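Local coordinates for protein putative transcriptional regulator, LysR family (PDB 3OXN) that probably acts as a DNA-binding transcriptional regulator of the LysR family, represented here by its effector-binding (substrate-binding) domain without the DNA-binding domain, at residues A[53-58]-A[70-75]; A[95-100]-A[161-166]. One frame throughout, in Å; residues are numbered along the deposited sequence.

How the contacts relate
The LysR effector-binding domain illustrates how one sheet topology can be used twice in a single chain. Contacts 1 and 2 lie in its two α/β subdomains, on opposite sides of the chain's centre; their centres are 27 Å apart and their nearest atoms about 12 Å apart, so they do not touch. Each uses the middle strand of a five-stranded mixed sheet, 71-74 in contact 1 and 163-167 in contact 2. Contact 1 bridges across an intervening strand, whereas contact 2 joins adjacent antiparallel strands. In this family effectors generally bind between the subdomains; in contact 1 the side chain of His57 touches Ser124, in the loop after strand 117-120 of the second subdomain.

Contact 1 of 2, residues A[53-58]-A[70-75]; sequences LPLQHD and DLAICR
Leu55 and Ala72 bring the two backbones closest, with 7.4 Å between the CA of Leu55 and the CA of Ala72. No backbone hydrogen bond spans this gap, because strand 20-25 lies between strands 49-54 and 71-74 in the sheet, and Leu55 bonds instead to Thr25. Just beyond the end of the first strand, side chains make the connection. Leu55 has CG anti to its backbone N (chi1 -154°), and its two methyls divide the work. CD1 rests on Ala72, 3.7 Å from Ala72 CB, while CD2 lies 3.6 Å from Cys74 CB and similarly close to Cys74 SG. On another side, the same CD2 sits 3.5 Å above the plane of the His57 ring and over its centre, so a single methyl touches both the imidazole and the cysteine, which also meet directly, His57 NE2 lying 3.7 Å from Cys74 CB. The sulfur approaches the ring obliquely, with Cys74 SG 4.8 Å from the His57 ring centroid and 50° off its normal. At the ring edge, close to the ring plane, His57 NE2 offers its N-H to Arg75 O in a weak hydrogen bond of 3.3 Å, bent to 125° at the hydrogen. This bond joins the turn after one strand to the backbone leaving the other, whereas the long side chain of Arg75 leads away and touches Phe192. Leu60 of helix 60-65 packs on both Leu55 and Ala72, closing the apolar part of the cluster, and His57 also touches Thr26 and Ser124. Strands 49-54 and 71-74, joined through helix 60-65 with strand 20-25 between them, form a beta-alpha-beta crossover, as in the α/β sheets of type 2 periplasmic-binding-protein folds. The loops at these strand ends face the cleft between subdomains, where LysR-type regulators commonly bind effectors.

Contact 2 of 2, residues A[95-100]-A[161-166]; sequences CLLSKQ and PIIITV
Leu96 and Ile164 form the closely joined centre of an antiparallel strand pair and exchange two backbone hydrogen bonds. Leu96 N reaches Ile164 O at 2.8 Å, and Ile164 N returns to Leu96 O at 3.0 Å along a straighter path (163° at the hydrogen). Around this pair the side chains mesh on both sheet faces. On one, Leu96 CB meets Ile164 CB at 3.8 Å, and Leu96 crosses Val166 at about a right angle, with Leu96 CD2 3.7 Å from Val166 CG2. On the other, Leu97 and Ile163 lie side by side, pointing the same way, with Leu97 CD2 against Ile163 CG1; Ile163 CG2 also reaches Cys95 CB at 3.8 Å. Toward Gln100 and Pro161 the ladder gives out. Both residues are exposed and make no contact across the pair, and Ser98 OG instead accepts a weak hydrogen bond from Gln100 N. Thr165 OG1, at the buried end, is hydrogen-bonded to Tyr113 OH. Strand 180-183 flanks 93-98, and strand 117-120 flanks 163-167, while helix 168-177 covers Leu96 and Val166, and Met108 packs on Leu97 and Ile163 on the other face.

Contact 1 of 2, residues A[53-58]-A[70-75]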
loop_
_atom_site.group_PDB
_atom_site.type_symbol
_atom_site.label_atom_id
_atom_site.label_comp_id
_atom_site.label_asym_id
_atom_site.label_seq_id
_atom_site.Cartn_x
_atom_site.Cartn_y
_atom_site.Cartn_z
ATOM N N LEU A 53 0.035 -0.785 -9.883
ATOM C CA LEU A 53 0.723 -1.853 -9.177
ATOM C C LEU A 53 1.942 -1.315 -8.476
ATOM O O LEU A 53 2.449 -0.266 -8.835
ATOM C CB LEU A 53 1.091 -3.003 -10.121
ATOM C CG LEU A 53 1.519 -2.587 -11.522
ATOM C CD1 LEU A 53 2.977 -2.160 -11.511
ATOM C CD2 LEU A 53 1.291 -3.727 -12.482
ATOM N N PRO A 54 2.392 -2.025 -7.443
ATOM C CA PRO A 54 3.590 -1.637 -6.699
ATOM C C PRO A 54 4.842 -1.513 -7.571
ATOM O O PRO A 54 5.256 -2.471 -8.243
ATOM C CB PRO A 54 3.747 -2.777 -5.693
ATOM C CG PRO A 54 2.353 -3.240 -5.462
ATOM C CD PRO A 54 1.689 -3.149 -6.804
ATOM N N LEU A 55 5.429 -0.319 -7.557
ATOM C CA LEU A 55 6.771 -0.121 -8.078
ATOM C C LEU A 55 7.728 -1.023 -7.313
ATOM O O LEU A 55 7.673 -1.089 -6.087
ATOM C CB LEU A 55 7.212 1.323 -7.862
ATOM C CG LEU A 55 8.263 1.777 -8.874
ATOM C CD1 LEU A 55 7.567 2.558 -9.995
ATOM C CD2 LEU A 55 9.379 2.612 -8.232
ATOM N N GLN A 56 8.592 -1.734 -8.025
ATOM C CA GLN A 56 9.734 -2.376 -7.395
ATOM C C GLN A 56 10.939 -1.543 -7.806
ATOM O O GLN A 56 11.377 -1.600 -8.949
ATOM C CB GLN A 56 9.845 -3.831 -7.849
ATOM C CG GLN A 56 8.593 -4.678 -7.550
ATOM C CD GLN A 56 8.394 -5.804 -8.563
ATOM O OE1 GLN A 56 9.241 -6.020 -9.430
ATOM N NE2 GLN A 56 7.270 -6.522 -8.459
ATOM N N HIS A 57 11.432 -0.727 -6.874
ATOM C CA HIS A 57 12.386 0.368 -7.169
ATOM C C HIS A 57 13.656 -0.012 -7.936
ATOM O O HIS A 57 14.161 0.795 -8.729
ATOM C CB HIS A 57 12.772 1.120 -5.885
ATOM C CG HIS A 57 12.057 2.425 -5.700
ATOM N ND1 HIS A 57 10.969 2.570 -4.864
ATOM C CD2 HIS A 57 12.284 3.653 -6.236
ATOM C CE1 HIS A 57 10.555 3.826 -4.893
ATOM N NE2 HIS A 57 11.336 4.504 -5.716
ATOM N N ASP A 58 14.178 -1.219 -7.697
ATOM C CA ASP A 58 15.401 -1.661 -8.378
ATOM C C ASP A 58 15.052 -2.251 -9.731
ATOM O O ASP A 58 15.922 -2.484 -10.562
ATOM C CB ASP A 58 16.176 -2.669 -7.530
ATOM C CG ASP A 58 15.982 -2.440 -6.037
ATOM O OD1 ASP A 58 16.924 -1.955 -5.365
ATOM O OD2 ASP A 58 14.867 -2.730 -5.542
ATOM N N ASP A 70 3.043 1.428 -18.221
ATOM C CA ASP A 70 2.973 2.552 -19.153
ATOM C C ASP A 70 3.769 3.747 -18.643
ATOM O O ASP A 70 4.503 4.384 -19.397
ATOM C CB ASP A 70 1.520 2.945 -19.443
ATOM C CG ASP A 70 0.885 2.069 -20.511
ATOM O OD1 ASP A 70 1.626 1.587 -21.402
ATOM O OD2 ASP A 70 -0.353 1.875 -20.473
ATOM N N LEU A 71 3.638 4.011 -17.346
ATOM C CA LEU A 71 4.271 5.145 -16.681
ATOM C C LEU A 71 4.647 4.723 -15.261
ATOM O O LEU A 71 3.961 3.909 -14.636
ATOM C CB LEU A 71 3.275 6.308 -16.620
ATOM C CG LEU A 71 3.656 7.619 -15.939
ATOM C CD1 LEU A 71 4.762 8.338 -16.687
ATOM C CD2 LEU A 71 2.420 8.498 -15.839
ATOM N N ALA A 72 5.736 5.268 -14.743
ATOM C CA ALA A 72 6.094 5.030 -13.353
ATOM C C ALA A 72 6.095 6.360 -12.608
ATOM O O ALA A 72 6.650 7.345 -13.104
ATOM C CB ALA A 72 7.455 4.369 -13.275
ATOM N N ILE A 73 5.465 6.408 -11.434
ATOM C CA ILE A 73 5.598 7.591 -10.578
ATOM C C ILE A 73 6.350 7.283 -9.268
ATOM O O ILE A 73 5.850 6.538 -8.417
ATOM C CB ILE A 73 4.245 8.229 -10.249
ATOM C CG1 ILE A 73 3.467 8.527 -11.539
ATOM C CG2 ILE A 73 4.460 9.485 -9.392
ATOM C CD1 ILE A 73 1.987 8.920 -11.332
ATOM N N CYS A 74 7.544 7.853 -9.112
ATOM C CA CYS A 74 8.351 7.605 -7.933
ATOM C C CYS A 74 9.518 8.565 -7.847
ATOM O O CYS A 74 9.603 9.520 -8.593
ATOM C CB CYS A 74 8.929 6.200 -8.007
ATOM S SG CYS A 74 10.217 6.006 -9.280
ATOM N N ARG A 75 10.425 8.279 -6.920
ATOM C CA ARG A 75 11.743 8.899 -6.887
ATOM C C ARG A 75 12.794 7.876 -7.329
ATOM O O ARG A 75 13.257 7.076 -6.524
ATOM C CB ARG A 75 12.059 9.358 -5.472
ATOM C CG ARG A 75 13.186 10.341 -5.412
ATOM C CD ARG A 75 13.728 10.499 -4.008
ATOM N NE ARG A 75 15.073 9.937 -3.898
ATOM C CZ ARG A 75 16.179 10.636 -4.117
ATOM N NH1 ARG A 75 16.094 11.924 -4.449
ATOM N NH2 ARG A 75 17.362 10.054 -4.002
#

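Contact 2 of 2, residues A[95-100]-A[161-166]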
loop_
_atom_site.group_PDB
_atom_site.type_symbol
_atom_site.label_atom_id
_atom_site.label_comp_id
_atom_site.label_asym_id
_atom_site.label_seq_id
_atom_site.Cartn_x
_atom_site.Cartn_y
_atom_site.Cartn_z
ATOM N N CYS A 95 6.489 14.610 10.465
ATOM C CA CYS A 95 6.227 13.642 11.528
ATOM C C CYS A 95 4.780 13.637 11.992
ATOM O O CYS A 95 4.099 14.662 11.942
ATOM C CB CYS A 95 7.131 13.914 12.719
ATOM S SG CYS A 95 8.823 13.632 12.272
ATOM N N LEU A 96 4.327 12.483 12.466
ATOM C CA LEU A 96 2.967 12.319 12.945
ATOM C C LEU A 96 3.020 11.760 14.352
ATOM O O LEU A 96 3.642 10.725 14.582
ATOM C CB LEU A 96 2.218 11.347 12.033
ATOM C CG LEU A 96 1.183 11.798 10.984
ATOM C CD1 LEU A 96 1.312 13.257 10.580
ATOM C CD2 LEU A 96 1.218 10.880 9.759
ATOM N N LEU A 97 2.376 12.432 15.302
ATOM C CA LEU A 97 2.300 11.914 16.674
ATOM C C LEU A 97 0.863 11.677 17.108
ATOM O O LEU A 97 -0.029 12.354 16.652
ATOM C CB LEU A 97 2.945 12.877 17.673
ATOM C CG LEU A 97 4.325 13.393 17.323
ATOM C CD1 LEU A 97 4.891 14.053 18.534
ATOM C CD2 LEU A 97 5.181 12.236 16.911
ATOM N N SER A 98 0.653 10.727 18.009
ATOM C CA SER A 98 -0.657 10.527 18.616
ATOM C C SER A 98 -0.994 11.749 19.445
ATOM O O SER A 98 -0.103 12.403 19.980
ATOM C CB SER A 98 -0.655 9.277 19.505
ATOM O OG SER A 98 -1.844 9.184 20.266
ATOM N N LYS A 99 -2.278 12.061 19.558
ATOM C CA LYS A 99 -2.677 13.275 20.257
ATOM C C LYS A 99 -2.319 13.161 21.736
ATOM O O LYS A 99 -2.210 14.166 22.426
ATOM C CB LYS A 99 -4.165 13.551 20.066
ATOM C CG LYS A 99 -4.455 14.955 19.563
ATOM C CD LYS A 99 -3.644 16.002 20.352
ATOM C CE LYS A 99 -4.060 17.450 20.005
ATOM N NZ LYS A 99 -3.220 18.507 20.701
ATOM N N GLN A 100 -2.123 11.928 22.208
ATOM C CA GLN A 100 -1.700 11.672 23.589
ATOM C C GLN A 100 -0.239 11.254 23.640
ATOM O O GLN A 100 0.171 10.511 24.526
ATOM C CB GLN A 100 -2.560 10.581 24.253
ATOM C CG GLN A 100 -4.061 10.809 24.172
ATOM C CD GLN A 100 -4.665 10.161 22.949
ATOM O OE1 GLN A 100 -4.675 8.937 22.831
ATOM N NE2 GLN A 100 -5.178 10.977 22.027
ATOM N N PRO A 161 5.077 5.142 22.368
ATOM C CA PRO A 161 5.120 6.569 22.032
ATOM C C PRO A 161 5.894 6.793 20.740
ATOM O O PRO A 161 6.935 7.472 20.758
ATOM C CB PRO A 161 5.915 7.178 23.185
ATOM C CG PRO A 161 6.440 6.003 24.016
ATOM C CD PRO A 161 6.184 4.749 23.250
ATOM N N ILE A 162 5.412 6.237 19.629
ATOM C CA ILE A 162 6.181 6.348 18.399
ATOM C C ILE A 162 6.004 7.693 17.712
ATOM O O ILE A 162 4.955 8.329 17.812
ATOM C CB ILE A 162 5.879 5.225 17.399
ATOM C CG1 ILE A 162 4.371 5.014 17.279
ATOM C CG2 ILE A 162 6.615 3.947 17.781
ATOM C CD1 ILE A 162 3.986 4.139 16.101
ATOM N N ILE A 163 7.061 8.123 17.034
ATOM C CA ILE A 163 7.004 9.247 16.120
ATOM C C ILE A 163 7.019 8.681 14.706
ATOM O O ILE A 163 7.994 8.032 14.284
ATOM C CB ILE A 163 8.197 10.195 16.315
ATOM C CG1 ILE A 163 8.159 10.834 17.702
ATOM C CG2 ILE A 163 8.214 11.260 15.238
ATOM C CD1 ILE A 163 9.504 11.320 18.153
ATOM N N ILE A 164 5.926 8.923 13.988
ATOM C CA ILE A 164 5.725 8.377 12.651
ATOM C C ILE A 164 6.273 9.319 11.582
ATOM O O ILE A 164 5.666 10.347 11.309
ATOM C CB ILE A 164 4.218 8.142 12.360
ATOM C CG1 ILE A 164 3.617 7.100 13.306
ATOM C CG2 ILE A 164 4.028 7.666 10.952
ATOM C CD1 ILE A 164 3.338 7.626 14.702
ATOM N N THR A 165 7.407 8.988 10.972
ATOM C CA THR A 165 7.905 9.806 9.865
ATOM C C THR A 165 7.214 9.431 8.565
ATOM O O THR A 165 6.978 8.260 8.306
ATOM C CB THR A 165 9.405 9.650 9.663
ATOM O OG1 THR A 165 10.099 10.086 10.842
ATOM C CG2 THR A 165 9.838 10.475 8.460
ATOM N N VAL A 166 6.893 10.421 7.744
ATOM C CA VAL A 166 6.128 10.195 6.516
ATOM C C VAL A 166 6.366 11.338 5.557
ATOM O O VAL A 166 6.655 12.455 5.996
ATOM C CB VAL A 166 4.616 10.207 6.778
ATOM C CG1 VAL A 166 4.131 8.873 7.277
ATOM C CG2 VAL A 166 4.261 11.330 7.731
#